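3-hydroxyacyl-CoA dehydrogenase (Burkholderia thailandensis, PDB 4XGN) binds NAD and probably catalyses the NAD-dependent oxidation of 3-hydroxyacyl-CoA to 3-oxoacyl-CoA. Local coordinates at residues K39-D44 / T80-L85; N14-T19 / R31-A36. One frame throughout, in Å; residues are numbered along the deposited sequence.

Contact 1: residues K39-D44 / T80-L85; sequences KVVLAD and TKLGTL. With NAD (nicotinamide-adenine-dinucleotide), chain I.
Leu82, in the last turn of helix 69-82, lays one methyl over the start of strand 39-44. Its CD2 lies 3.9 Å from Val41 CG2 and equally far, 3.9 Å, from Lys39 CB, so a single branch bridges two residues whose side chains leave the strand on the same face. The same methyl also rests 3.9 Å from Val40 O, a van der Waals contact. The Val41 and Leu82 side chains run antiparallel alongside one another, and the Val41 branch used is the one anti to the carbonyl carbon. This is the tight part, and no hydrogen bond joins the segments. Toward solvent the contact loosens: the Lys39 chain runs extended beyond CG past Gly83, where the helix ends with positive phi (165°), and NZ is bound by the carbonyl oxygen of Asp13. At the other end of the strand Asp44 belongs to the NAD pocket. Its OD1 accepts a 2.6 Å hydrogen bond from NAD O2B and its OD2 a 2.7 Å bond from O3B, a two-pronged grip on the adenosine ribose diol known from NAD-dependent Rossmann folds. Within the parallel sheet, strand 39-44 runs between strands 15-19 and 60-63; Leu82 also touches Val15 and Val60 on them, while Ala79 of its helix covers Val41.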
# COMPACT_ATOMS: atom_id res chain seq x y z
N LYS A 39 -33.11 -3.26 -11.71
CA LYS A 39 -33.82 -2.03 -11.98
C LYS A 39 -32.96 -0.89 -11.52
O LYS A 39 -32.49 -0.92 -10.40
CB LYS A 39 -35.14 -2.02 -11.21
CG LYS A 39 -36.04 -3.20 -11.57
CD LYS A 39 -37.17 -3.35 -10.55
CE LYS A 39 -37.98 -4.59 -10.77
NZ LYS A 39 -38.54 -5.10 -9.47
N VAL A 40 -32.71 0.06 -12.38
CA VAL A 40 -31.75 1.14 -12.03
C VAL A 40 -32.45 2.47 -11.74
O VAL A 40 -33.48 2.84 -12.34
CB VAL A 40 -30.68 1.33 -13.10
CG1 VAL A 40 -29.88 0.06 -13.30
CG2 VAL A 40 -31.25 1.89 -14.40
N VAL A 41 -31.89 3.18 -10.77
CA VAL A 41 -32.12 4.59 -10.61
C VAL A 41 -30.82 5.29 -10.95
O VAL A 41 -29.78 4.99 -10.33
CB VAL A 41 -32.49 4.94 -9.15
CG1 VAL A 41 -32.65 6.47 -8.98
CG2 VAL A 41 -33.77 4.19 -8.76
N LEU A 42 -30.89 6.23 -11.91
CA LEU A 42 -29.76 7.01 -12.33
C LEU A 42 -29.84 8.35 -11.69
O LEU A 42 -30.82 9.07 -11.86
CB LEU A 42 -29.71 7.15 -13.85
CG LEU A 42 -29.95 5.87 -14.63
CD1 LEU A 42 -29.91 6.13 -16.15
CD2 LEU A 42 -28.90 4.86 -14.26
N ALA A 43 -28.77 8.72 -10.99
CA ALA A 43 -28.65 10.01 -10.29
C ALA A 43 -27.52 10.83 -10.94
O ALA A 43 -26.39 10.39 -10.98
CB ALA A 43 -28.41 9.77 -8.82
N ASP A 44 -27.83 11.97 -11.55
CA ASP A 44 -26.85 12.71 -12.28
C ASP A 44 -27.29 14.14 -12.40
O ASP A 44 -28.48 14.43 -12.24
CB ASP A 44 -26.71 12.09 -13.69
CG ASP A 44 -25.38 12.39 -14.37
OD1 ASP A 44 -25.11 13.57 -14.73
OD2 ASP A 44 -24.59 11.41 -14.59
N THR A 80 -35.97 3.29 -3.26
CA THR A 80 -36.78 2.44 -2.35
C THR A 80 -38.26 2.37 -2.77
O THR A 80 -38.91 1.36 -2.54
CB THR A 80 -36.61 2.84 -0.88
OG1 THR A 80 -37.12 4.14 -0.69
CG2 THR A 80 -35.14 2.83 -0.48
N LYS A 81 -38.77 3.40 -3.44
CA LYS A 81 -40.10 3.34 -4.08
C LYS A 81 -40.12 2.33 -5.21
O LYS A 81 -41.10 1.60 -5.37
CB LYS A 81 -40.48 4.72 -4.64
CG LYS A 81 -41.92 4.78 -5.15
CD LYS A 81 -42.25 6.10 -5.81
CE LYS A 81 -43.60 5.96 -6.50
NZ LYS A 81 -43.89 7.19 -7.27
N LEU A 82 -39.03 2.28 -5.99
CA LEU A 82 -38.93 1.35 -7.13
C LEU A 82 -38.88 -0.13 -6.74
O LEU A 82 -39.45 -0.97 -7.47
CB LEU A 82 -37.77 1.74 -8.05
CG LEU A 82 -37.58 1.04 -9.38
CD1 LEU A 82 -38.77 1.26 -10.29
CD2 LEU A 82 -36.35 1.51 -10.08
N GLY A 83 -38.30 -0.44 -5.60
CA GLY A 83 -38.12 -1.81 -5.16
C GLY A 83 -37.12 -1.89 -4.03
O GLY A 83 -36.91 -0.89 -3.32
N THR A 84 -36.50 -3.04 -3.85
CA THR A 84 -35.58 -3.22 -2.73
C THR A 84 -34.19 -2.77 -3.18
O THR A 84 -33.60 -3.33 -4.11
CB THR A 84 -35.55 -4.68 -2.25
OG1 THR A 84 -36.88 -5.02 -1.86
CG2 THR A 84 -34.61 -4.84 -1.04
N LEU A 85 -33.69 -1.73 -2.52
CA LEU A 85 -32.41 -1.12 -2.91
C LEU A 85 -31.32 -2.06 -2.39
O LEU A 85 -31.18 -2.19 -1.19
CB LEU A 85 -32.28 0.24 -2.28
CG LEU A 85 -30.91 0.95 -2.39
CD1 LEU A 85 -30.48 1.14 -3.85
CD2 LEU A 85 -30.89 2.26 -1.61
PA NAD I . -18.18 10.91 -17.23
O1A NAD I . -17.83 12.35 -17.27
O2A NAD I . -18.51 10.23 -18.53
O5B NAD I . -19.37 10.63 -16.20
C5B NAD I . -19.44 11.30 -14.95
C4B NAD I . -20.91 11.60 -14.62
O4B NAD I . -20.82 12.23 -13.45
C3B NAD I . -21.53 12.61 -15.62
O3B NAD I . -22.66 12.15 -16.28
C2B NAD I . -21.72 13.81 -14.68
O2B NAD I . -22.78 14.70 -15.18
C1B NAD I . -21.90 13.30 -13.46
N9A NAD I . -21.59 14.22 -12.41
C8A NAD I . -20.55 15.11 -12.31
N7A NAD I . -20.68 15.85 -11.16
C5A NAD I . -21.78 15.38 -10.59
C6A NAD I . -22.39 15.74 -9.42
N6A NAD I . -22.04 16.77 -8.50
N1A NAD I . -23.51 15.09 -9.05
C2A NAD I . -24.05 14.10 -9.82
N3A NAD I . -23.44 13.73 -10.98
C4A NAD I . -22.33 14.40 -11.34
O3 NAD I . -16.82 10.29 -16.63
PN NAD I . -16.60 8.73 -16.21
O1N NAD I . -15.34 8.32 -16.89
O2N NAD I . -17.78 7.81 -16.46
O5D NAD I . -16.31 8.84 -14.62
C5D NAD I . -16.93 7.97 -13.67
C4D NAD I . -16.13 7.82 -12.43
O4D NAD I . -15.00 7.15 -12.80
C3D NAD I . -15.66 9.19 -11.86
O3D NAD I . -15.65 9.18 -10.50
C2D NAD I . -14.23 9.25 -12.46
O2D NAD I . -13.38 10.23 -11.70
C1D NAD I . -13.79 8.01 -12.34
N1N NAD I . -12.67 7.58 -13.17
C2N NAD I . -12.67 7.68 -14.54
C3N NAD I . -11.59 7.25 -15.31
C7N NAD I . -11.53 7.39 -16.80
O7N NAD I . -10.47 7.22 -17.36
N7N NAD I . -12.70 7.68 -17.55
C4N NAD I . -10.49 6.68 -14.64
C5N NAD I . -10.51 6.54 -13.27
C6N NAD I . -11.59 6.98 -12.54

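Contact 2: residues N14-T19 / R31-A36; sequences NVFLIT and RLLTEA
Leu33 of helix 24-35 packs on Phe16 and Ile18 of strand 15-19, inside the first beta-alpha-beta unit of the Rossmann fold, in which the helix leads on to the parallel neighbour strand 39-44. The evidence for close packing is the apolar set, in which one methyl does all the touching. Leu33 CD1 stands 3.9 Å from Phe16 CG and comes obliquely to the ring, beside its root and not over its far end. The leucine side chain runs roughly perpendicular to that of Phe16. Two residues further along the strand, Ile18 CD1 lies 4.2 Å from Leu33 CD1, so that the leucine end sits between two residues spaced i and i+2 on one face of the sheet. Ile18 CG1 is anti to the carbonyl carbon (chi1 -54°) and the chain then runs extended (chi2 173°), which carries CD1 out from the strand to the helix. All three residues are buried.

Aromatic packing extends this layer: Phe239 of helix 228-240 meets the Phe16 ring with planes at about 45° and also touches Leu33.

Hydrogen bonds hold each element separately, none joining the two segments. The strand bonds through its backbone to strand 39-44 on one flank and, through Val15, to Thr84 and Arg86 on the other. In the helix, Glu35 N donates to Arg31 O at 2.9 Å, and Thr34 OG1 is bonded to the carbonyl oxygen of Ala30.

Charge appears at the outer surface, where Arg31 NH1 forms a salt bridge with Glu56 of helix 47-57. The last turn of helix 24-35 is closed by Ala36 N, which donates to Leu32 O at 3.1 Å.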
# COMPACT_ATOMS: atom_id res chain seq x y z
N ASN A 14 -33.98 -6.53 -8.28
CA ASN A 14 -33.59 -5.66 -7.18
C ASN A 14 -33.17 -4.33 -7.77
O ASN A 14 -32.94 -4.22 -9.00
CB ASN A 14 -32.45 -6.26 -6.34
CG ASN A 14 -32.95 -7.35 -5.41
OD1 ASN A 14 -33.98 -7.17 -4.73
ND2 ASN A 14 -32.30 -8.49 -5.43
N VAL A 15 -33.05 -3.33 -6.90
CA VAL A 15 -32.77 -1.97 -7.33
C VAL A 15 -31.34 -1.53 -7.07
O VAL A 15 -30.80 -1.78 -5.99
CB VAL A 15 -33.78 -0.97 -6.70
CG1 VAL A 15 -33.47 0.48 -7.09
CG2 VAL A 15 -35.18 -1.33 -7.14
N PHE A 16 -30.78 -0.82 -8.06
CA PHE A 16 -29.39 -0.30 -8.00
C PHE A 16 -29.40 1.16 -8.34
O PHE A 16 -29.89 1.55 -9.41
CB PHE A 16 -28.49 -1.06 -8.97
CG PHE A 16 -28.45 -2.48 -8.65
CD1 PHE A 16 -29.46 -3.32 -9.10
CD2 PHE A 16 -27.52 -2.98 -7.72
CE1 PHE A 16 -29.51 -4.64 -8.73
CE2 PHE A 16 -27.57 -4.32 -7.35
CZ PHE A 16 -28.56 -5.14 -7.87
N LEU A 17 -28.85 1.94 -7.41
CA LEU A 17 -28.76 3.41 -7.51
C LEU A 17 -27.37 3.71 -8.00
O LEU A 17 -26.39 3.23 -7.38
CB LEU A 17 -29.04 4.06 -6.16
CG LEU A 17 -28.81 5.59 -6.09
CD1 LEU A 17 -29.65 6.35 -7.10
CD2 LEU A 17 -29.12 6.06 -4.68
N ILE A 18 -27.29 4.41 -9.12
CA ILE A 18 -26.04 4.65 -9.80
C ILE A 18 -25.88 6.17 -9.98
O ILE A 18 -26.59 6.77 -10.79
CB ILE A 18 -25.96 3.96 -11.15
CG1 ILE A 18 -26.26 2.45 -11.05
CG2 ILE A 18 -24.60 4.18 -11.78
CD1 ILE A 18 -26.36 1.74 -12.37
N THR A 19 -24.89 6.73 -9.32
CA THR A 19 -24.57 8.15 -9.47
C THR A 19 -23.64 8.30 -10.66
O THR A 19 -22.84 7.41 -10.95
CB THR A 19 -23.98 8.82 -8.24
OG1 THR A 19 -22.60 8.47 -8.11
CG2 THR A 19 -24.80 8.53 -6.98
N ARG A 31 -26.35 -0.27 -17.78
CA ARG A 31 -26.70 -1.16 -18.86
C ARG A 31 -26.52 -2.60 -18.45
O ARG A 31 -27.42 -3.44 -18.66
CB ARG A 31 -25.90 -0.87 -20.12
CG ARG A 31 -26.21 0.46 -20.77
CD ARG A 31 -25.34 0.64 -22.01
NE ARG A 31 -25.51 1.96 -22.55
CZ ARG A 31 -26.51 2.38 -23.28
NH1 ARG A 31 -27.52 1.57 -23.60
NH2 ARG A 31 -26.51 3.64 -23.68
N LEU A 32 -25.36 -2.90 -17.86
CA LEU A 32 -25.04 -4.28 -17.54
C LEU A 32 -25.97 -4.80 -16.47
O LEU A 32 -26.43 -5.95 -16.58
CB LEU A 32 -23.56 -4.43 -17.12
CG LEU A 32 -23.10 -5.85 -16.79
CD1 LEU A 32 -21.61 -5.99 -17.04
CD2 LEU A 32 -23.25 -6.22 -15.32
N LEU A 33 -26.26 -3.99 -15.45
CA LEU A 33 -27.15 -4.38 -14.35
C LEU A 33 -28.57 -4.59 -14.84
O LEU A 33 -29.24 -5.55 -14.42
CB LEU A 33 -27.11 -3.40 -13.20
CG LEU A 33 -25.76 -3.38 -12.45
CD1 LEU A 33 -25.72 -2.29 -11.40
CD2 LEU A 33 -25.39 -4.71 -11.80
N THR A 34 -29.00 -3.74 -15.77
CA THR A 34 -30.32 -3.89 -16.38
C THR A 34 -30.39 -5.20 -17.20
O THR A 34 -31.45 -5.89 -17.18
CB THR A 34 -30.67 -2.68 -17.26
OG1 THR A 34 -30.74 -1.49 -16.47
CG2 THR A 34 -32.02 -2.90 -17.94
N GLU A 35 -29.34 -5.49 -17.95
CA GLU A 35 -29.33 -6.64 -18.83
C GLU A 35 -29.40 -7.89 -17.99
O GLU A 35 -29.97 -8.88 -18.45
CB GLU A 35 -28.08 -6.66 -19.72
N ALA A 36 -28.87 -7.84 -16.77
CA ALA A 36 -28.99 -8.89 -15.76
C ALA A 36 -30.30 -8.88 -14.97
O ALA A 36 -30.43 -9.64 -14.00
CB ALA A 36 -27.84 -8.82 -14.80

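Contacts 1 and 2 have centres about 8 Å apart and meet through adjacent strands of one parallel sheet. Ile18 N and Val41 O, 2.8 Å apart, probably form a hydrogen bond between those strands, and Val15 N to Thr84 O, also 2.8 Å, probably ties strand 15-19 to the segment after helix 69-82. The two helices cover opposite faces: Phe16 and Ile18 face helix 24-35, whereas Val15 and Leu17 face helix 69-82. Only contact 1 bonds the cofactor, through Asp44; in contact 2 the Ile18 side chain stays about 9 Å from NAD. Asp44 OD2 also bonds Ala22 N, which lies between the segments of contact 2.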